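Local structure of DUF2666 domain-containing protein (Pyrococcus furiosus, 3V68) at residues 63-66 against 67-70; 106-109 against 110-113. The protein is of unknown molecular function, belongs to the DUF2666 family and probably binds double-stranded DNA. All coordinates share one frame; numbering follows the deposited sequence.

Contact 1. Residues 63-66 against 67-70; sequences EGSL and EEKL
S65 and E68 grip each other in a capping box at the N terminus of helix 66-73, with S65 as the N-cap. The S65 N-H donates to E68 OE1 over 3.0 Å, a fairly straight bond (159°) that uses the carboxylate's anti lone pair. In return S65 OG accepts a weak, longer bond from E68 N at 3.3 Å. The hydroxyl is turned between its own backbone N and carbonyl carbon (chi1 63°), which brings OG within reach of the E68 N-H, and it also gives a weak bond to E67 OE1. E68 OE1 leaves no space at G64 for a side chain, and the backbone angles there call for glycine as well. K69 runs extended back along the cap, its CE 3.4 Å from G64 O; one water joins that carbonyl to K69 NZ, which also forms a salt bridge with E113. Shortening K69 to an alanine is likely to leave the E113 carboxylate without this ammonium mate and the G64 carbonyl without its water link to it. On the buried side, L66 and L70 pack against V209 of helix 202-213 and L110 of helix 91-110, and L66 CD1 lies 4.0 Å from L70 CG.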
ATOM      1  N   GLU A  63       4.750   1.210  20.905  1.00 24.96           N
ATOM      2  CA  GLU A  63       3.869   1.650  21.987  1.00 24.33           C
ATOM      3  C   GLU A  63       3.577   3.149  21.958  1.00 23.23           C
ATOM      4  O   GLU A  63       4.353   3.935  21.409  1.00 23.04           O
ATOM      5  CB  GLU A  63       4.483   1.286  23.345  1.00 24.73           C
ATOM      6  CG  GLU A  63       4.551  -0.211  23.640  1.00 26.41           C
ATOM      7  CD  GLU A  63       3.247  -0.775  24.185  1.00 27.94           C
ATOM      8  OE1 GLU A  63       2.349   0.015  24.544  1.00 28.76           O
ATOM      9  OE2 GLU A  63       3.123  -2.015  24.262  1.00 29.67           O
ATOM     10  N   GLY A  64       2.446   3.527  22.552  1.00 22.11           N
ATOM     11  CA  GLY A  64       2.149   4.924  22.855  1.00 20.54           C
ATOM     12  C   GLY A  64       1.128   5.608  21.967  1.00 19.59           C
ATOM     13  O   GLY A  64       0.388   4.963  21.228  1.00 19.43           O
ATOM     14  N   SER A  65       1.091   6.935  22.066  1.00 18.49           N
ATOM     15  CA  SER A  65       0.233   7.765  21.231  1.00 17.95           C
ATOM     16  C   SER A  65       0.709   7.687  19.787  1.00 17.10           C
ATOM     17  O   SER A  65       1.773   7.138  19.515  1.00 17.10           O
ATOM     18  CB  SER A  65       0.324   9.213  21.697  1.00 17.89           C
ATOM     19  OG  SER A  65       1.647   9.696  21.535  1.00 18.77           O
ATOM     20  N   LEU A  66      -0.068   8.254  18.869  1.00 16.59           N
ATOM     21  CA  LEU A  66       0.353   8.339  17.469  1.00 15.57           C
ATOM     22  C   LEU A  66       1.739   8.967  17.332  1.00 15.55           C
ATOM     23  O   LEU A  66       2.601   8.423  16.639  1.00 14.91           O
ATOM     24  CB  LEU A  66      -0.667   9.115  16.633  1.00 15.50           C
ATOM     25  CG  LEU A  66      -0.291   9.393  15.173  1.00 14.04           C
ATOM     26  CD1 LEU A  66      -0.055   8.093  14.412  1.00 14.24           C
ATOM     27  CD2 LEU A  66      -1.366  10.224  14.503  1.00 14.16           C
ATOM     28  N   GLU A  67       1.949  10.098  18.003  1.00 15.25           N
ATOM     29  CA  GLU A  67       3.223  10.815  17.937  1.00 15.50           C
ATOM     30  C   GLU A  67       4.390   9.949  18.402  1.00 15.54           C
ATOM     31  O   GLU A  67       5.467   9.981  17.807  1.00 15.34           O
ATOM     32  CB  GLU A  67       3.164  12.113  18.753  1.00 15.69           C
ATOM     33  CG  GLU A  67       2.211  13.176  18.193  1.00 16.73           C
ATOM     34  CD  GLU A  67       0.760  13.017  18.640  1.00 18.58           C
ATOM     35  OE1 GLU A  67       0.406  11.988  19.256  1.00 19.14           O
ATOM     36  OE2 GLU A  67      -0.042  13.933  18.370  1.00 19.77           O
ATOM     37  N   GLU A  68       4.159   9.172  19.457  1.00 15.63           N
ATOM     38  CA  GLU A  68       5.173   8.259  19.977  1.00 15.92           C
ATOM     39  C   GLU A  68       5.441   7.105  19.013  1.00 15.61           C
ATOM     40  O   GLU A  68       6.587   6.684  18.846  1.00 15.78           O
ATOM     41  CB  GLU A  68       4.768   7.730  21.352  1.00 16.42           C
ATOM     42  CG  GLU A  68       4.833   8.790  22.436  1.00 18.22           C
ATOM     43  CD  GLU A  68       4.446   8.269  23.802  1.00 20.94           C
ATOM     44  OE1 GLU A  68       3.328   7.730  23.954  1.00 21.38           O
ATOM     45  OE2 GLU A  68       5.256   8.424  24.737  1.00 23.90           O
ATOM     46  N   LYS A  69       4.381   6.613  18.376  1.00 15.36           N
ATOM     47  CA  LYS A  69       4.506   5.544  17.389  1.00 15.21           C
ATOM     48  C   LYS A  69       5.313   6.005  16.181  1.00 14.96           C
ATOM     49  O   LYS A  69       6.166   5.269  15.684  1.00 14.87           O
ATOM     50  CB  LYS A  69       3.132   5.025  16.960  1.00 15.39           C
ATOM     51  CG  LYS A  69       2.410   4.235  18.041  1.00 16.73           C
ATOM     52  CD  LYS A  69       1.071   3.730  17.548  1.00 19.19           C
ATOM     53  CE  LYS A  69       0.427   2.802  18.561  1.00 21.17           C
ATOM     54  NZ  LYS A  69      -0.940   2.405  18.123  1.00 22.87           N
ATOM     55  N   LEU A  70       5.043   7.225  15.720  1.00 14.69           N
ATOM     56  CA  LEU A  70       5.788   7.807  14.603  1.00 14.52           C
ATOM     57  C   LEU A  70       7.277   7.948  14.922  1.00 14.72           C
ATOM     58  O   LEU A  70       8.126   7.593  14.108  1.00 14.33           O
ATOM     59  CB  LEU A  70       5.182   9.149  14.174  1.00 14.37           C
ATOM     60  CG  LEU A  70       3.773   9.096  13.579  1.00 14.06           C
ATOM     61  CD1 LEU A  70       3.255  10.497  13.307  1.00 13.64           C
ATOM     62  CD2 LEU A  70       3.733   8.265  12.306  1.00 14.59           C
TER
HETATM   63  O   HOH W   1      -1.961   4.045  20.480  1.00 34.05           O

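Contact 2. Residues 106-109 against 110-113; sequences TREI and LKNE
E108 and K111 form a local salt bridge one turn apart, where the C-terminal end of helix 91-110 gives way to the loop between this helix and strand 136-143. K111 NZ meets E108 OE1 at 3.0 Å on the syn side, 21° out of the carboxylate plane. The two side chains lie side by side and point the same way. K111 CG sits between its backbone N and carbonyl carbon (chi1 64°), which carries the extended lysine across R107 O, 3.4 Å from CG, to the carboxylate; E108 bends at chi2 to meet it. Alongside this pair the helical hydrogen bonding comes to its end. L110 N still bonds T106 O at 3.0 Å but also reaches weakly to R107 O, which takes a second weak bond from K111 N. Residues L110 to E113 then form a type I beta turn, closed by E113 N donating to L110 O at 2.8 Å. A water donates to I109 O and accepts a weak bond from N112 N, bridging the helix end and the turn. Among the buried residues, T106 CG2 packs alongside L110 CD1, 3.7 Å away, while T106 OG1 is hydrogen-bonded to K102 O one turn earlier. R107 points away from the turn, its guanidinium group held by V237 O and the D238 carboxylate. At the far end CG of E113, the residue whose carboxylate pairs with K69, lies 4.0 Å from I109 O.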
ATOM      1  N   THR A 106       4.728  -0.067   8.954  1.00 13.31           N
ATOM      2  CA  THR A 106       4.112   1.252   9.071  1.00 12.94           C
ATOM      3  C   THR A 106       2.598   1.213   8.827  1.00 13.00           C
ATOM      4  O   THR A 106       1.826   1.782   9.605  1.00 12.89           O
ATOM      5  CB  THR A 106       4.811   2.266   8.136  1.00 12.67           C
ATOM      6  OG1 THR A 106       6.192   2.356   8.500  1.00 13.17           O
ATOM      7  CG2 THR A 106       4.175   3.651   8.243  1.00 12.43           C
ATOM      8  N   ARG A 107       2.169   0.519   7.774  1.00 13.23           N
ATOM      9  CA  ARG A 107       0.744   0.378   7.496  1.00 13.48           C
ATOM     10  C   ARG A 107       0.014  -0.308   8.650  1.00 13.70           C
ATOM     11  O   ARG A 107      -1.022   0.170   9.095  1.00 13.63           O
ATOM     12  CB  ARG A 107       0.496  -0.393   6.193  1.00 13.37           C
ATOM     13  CG  ARG A 107      -0.996  -0.724   5.942  1.00 13.11           C
ATOM     14  CD  ARG A 107      -1.248  -1.387   4.577  1.00 13.10           C
ATOM     15  NE  ARG A 107      -1.120  -0.412   3.498  1.00 14.65           N
ATOM     16  CZ  ARG A 107      -2.133   0.105   2.809  1.00 12.47           C
ATOM     17  NH1 ARG A 107      -3.386  -0.286   3.027  1.00 12.51           N
ATOM     18  NH2 ARG A 107      -1.878   0.995   1.860  1.00 12.73           N
ATOM     19  N   GLU A 108       0.559  -1.423   9.132  1.00 14.49           N
ATOM     20  CA  GLU A 108      -0.128  -2.193  10.165  1.00 15.60           C
ATOM     21  C   GLU A 108      -0.180  -1.455  11.500  1.00 15.73           C
ATOM     22  O   GLU A 108      -1.195  -1.502  12.199  1.00 16.13           O
ATOM     23  CB  GLU A 108       0.483  -3.592  10.310  1.00 15.90           C
ATOM     24  CG  GLU A 108       0.287  -4.482   9.078  1.00 18.85           C
ATOM     25  CD  GLU A 108      -1.158  -4.531   8.584  1.00 21.71           C
ATOM     26  OE1 GLU A 108      -2.038  -4.987   9.347  1.00 23.89           O
ATOM     27  OE2 GLU A 108      -1.410  -4.122   7.430  1.00 23.03           O
ATOM     28  N   ILE A 109       0.897  -0.746  11.832  1.00 15.54           N
ATOM     29  CA  ILE A 109       0.956   0.011  13.090  1.00 15.78           C
ATOM     30  C   ILE A 109       0.028   1.229  13.077  1.00 15.75           C
ATOM     31  O   ILE A 109      -0.560   1.573  14.104  1.00 16.13           O
ATOM     32  CB  ILE A 109       2.413   0.435  13.452  1.00 15.70           C
ATOM     33  CG1 ILE A 109       3.299  -0.790  13.748  1.00 16.31           C
ATOM     34  CG2 ILE A 109       2.437   1.422  14.632  1.00 16.07           C
ATOM     35  CD1 ILE A 109       2.827  -1.685  14.908  1.00 16.56           C
ATOM     36  N   LEU A 110      -0.120   1.867  11.918  1.00 15.53           N
ATOM     37  CA  LEU A 110      -0.832   3.146  11.850  1.00 15.44           C
ATOM     38  C   LEU A 110      -2.262   3.113  11.329  1.00 15.70           C
ATOM     39  O   LEU A 110      -2.974   4.104  11.453  1.00 15.39           O
ATOM     40  CB  LEU A 110      -0.028   4.154  11.023  1.00 15.16           C
ATOM     41  CG  LEU A 110       1.378   4.499  11.511  1.00 14.55           C
ATOM     42  CD1 LEU A 110       1.999   5.493  10.551  1.00 14.76           C
ATOM     43  CD2 LEU A 110       1.364   5.049  12.933  1.00 16.08           C
ATOM     44  N   LYS A 111      -2.694   1.988  10.757  1.00 16.45           N
ATOM     45  CA  LYS A 111      -3.992   1.952  10.067  1.00 17.03           C
ATOM     46  C   LYS A 111      -5.209   2.225  10.955  1.00 17.35           C
ATOM     47  O   LYS A 111      -6.239   2.673  10.463  1.00 17.12           O
ATOM     48  CB  LYS A 111      -4.175   0.667   9.251  1.00 17.36           C
ATOM     49  CG  LYS A 111      -4.213  -0.609  10.060  1.00 18.65           C
ATOM     50  CD  LYS A 111      -4.450  -1.800   9.151  1.00 21.75           C
ATOM     51  CE  LYS A 111      -4.801  -3.037   9.952  1.00 23.33           C
ATOM     52  NZ  LYS A 111      -4.946  -4.227   9.073  1.00 25.68           N
ATOM     53  N   ASN A 112      -5.085   1.960  12.251  1.00 18.05           N
ATOM     54  CA  ASN A 112      -6.152   2.306  13.187  1.00 19.18           C
ATOM     55  C   ASN A 112      -5.968   3.674  13.849  1.00 19.45           C
ATOM     56  O   ASN A 112      -6.834   4.112  14.610  1.00 20.28           O
ATOM     57  CB  ASN A 112      -6.332   1.207  14.244  1.00 19.50           C
ATOM     58  CG  ASN A 112      -6.772  -0.117  13.645  1.00 21.15           C
ATOM     59  OD1 ASN A 112      -7.654  -0.169  12.785  1.00 23.78           O
ATOM     60  ND2 ASN A 112      -6.162  -1.201  14.110  1.00 23.78           N
ATOM     61  N   GLU A 113      -4.850   4.339  13.549  1.00 19.26           N
ATOM     62  CA  GLU A 113      -4.529   5.671  14.090  1.00 18.97           C
ATOM     63  C   GLU A 113      -4.776   6.782  13.061  1.00 18.00           C
ATOM     64  O   GLU A 113      -5.024   7.936  13.422  1.00 18.16           O
ATOM     65  CB  GLU A 113      -3.062   5.733  14.536  1.00 19.37           C
ATOM     66  CG  GLU A 113      -2.640   4.710  15.595  1.00 21.50           C
ATOM     67  CD  GLU A 113      -2.685   5.253  17.015  1.00 24.46           C
ATOM     68  OE1 GLU A 113      -2.685   6.489  17.198  1.00 26.19           O
ATOM     69  OE2 GLU A 113      -2.705   4.433  17.955  1.00 26.42           O
TER
HETATM   70  O   HOH W   2      -3.110   1.564  14.701  1.00 36.71           O

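How the contacts relate
From the N terminus, the chain leaves helix 54-58 through a short loop, and contact 1 closes that loop onto the start of helix 66-73. Helix 76-83 follows, then helix 91-110, whose end contact 2 joins to the turn beyond it. The two are in series, neither nested nor crossed, yet their centres lie about 11 Å apart. They touch directly: K69 NZ reaches E113 OE2 at 2.7 Å, and L110 packs with CD2 against L66 CD1 and with CD1 against L70 CD2, both at 3.7 Å. The first turns of helix 66-73 are thus tied to the end of helix 91-110 by the leucines and to the turn beyond it by the salt bridge, within the first of the two DUF2666 family regions.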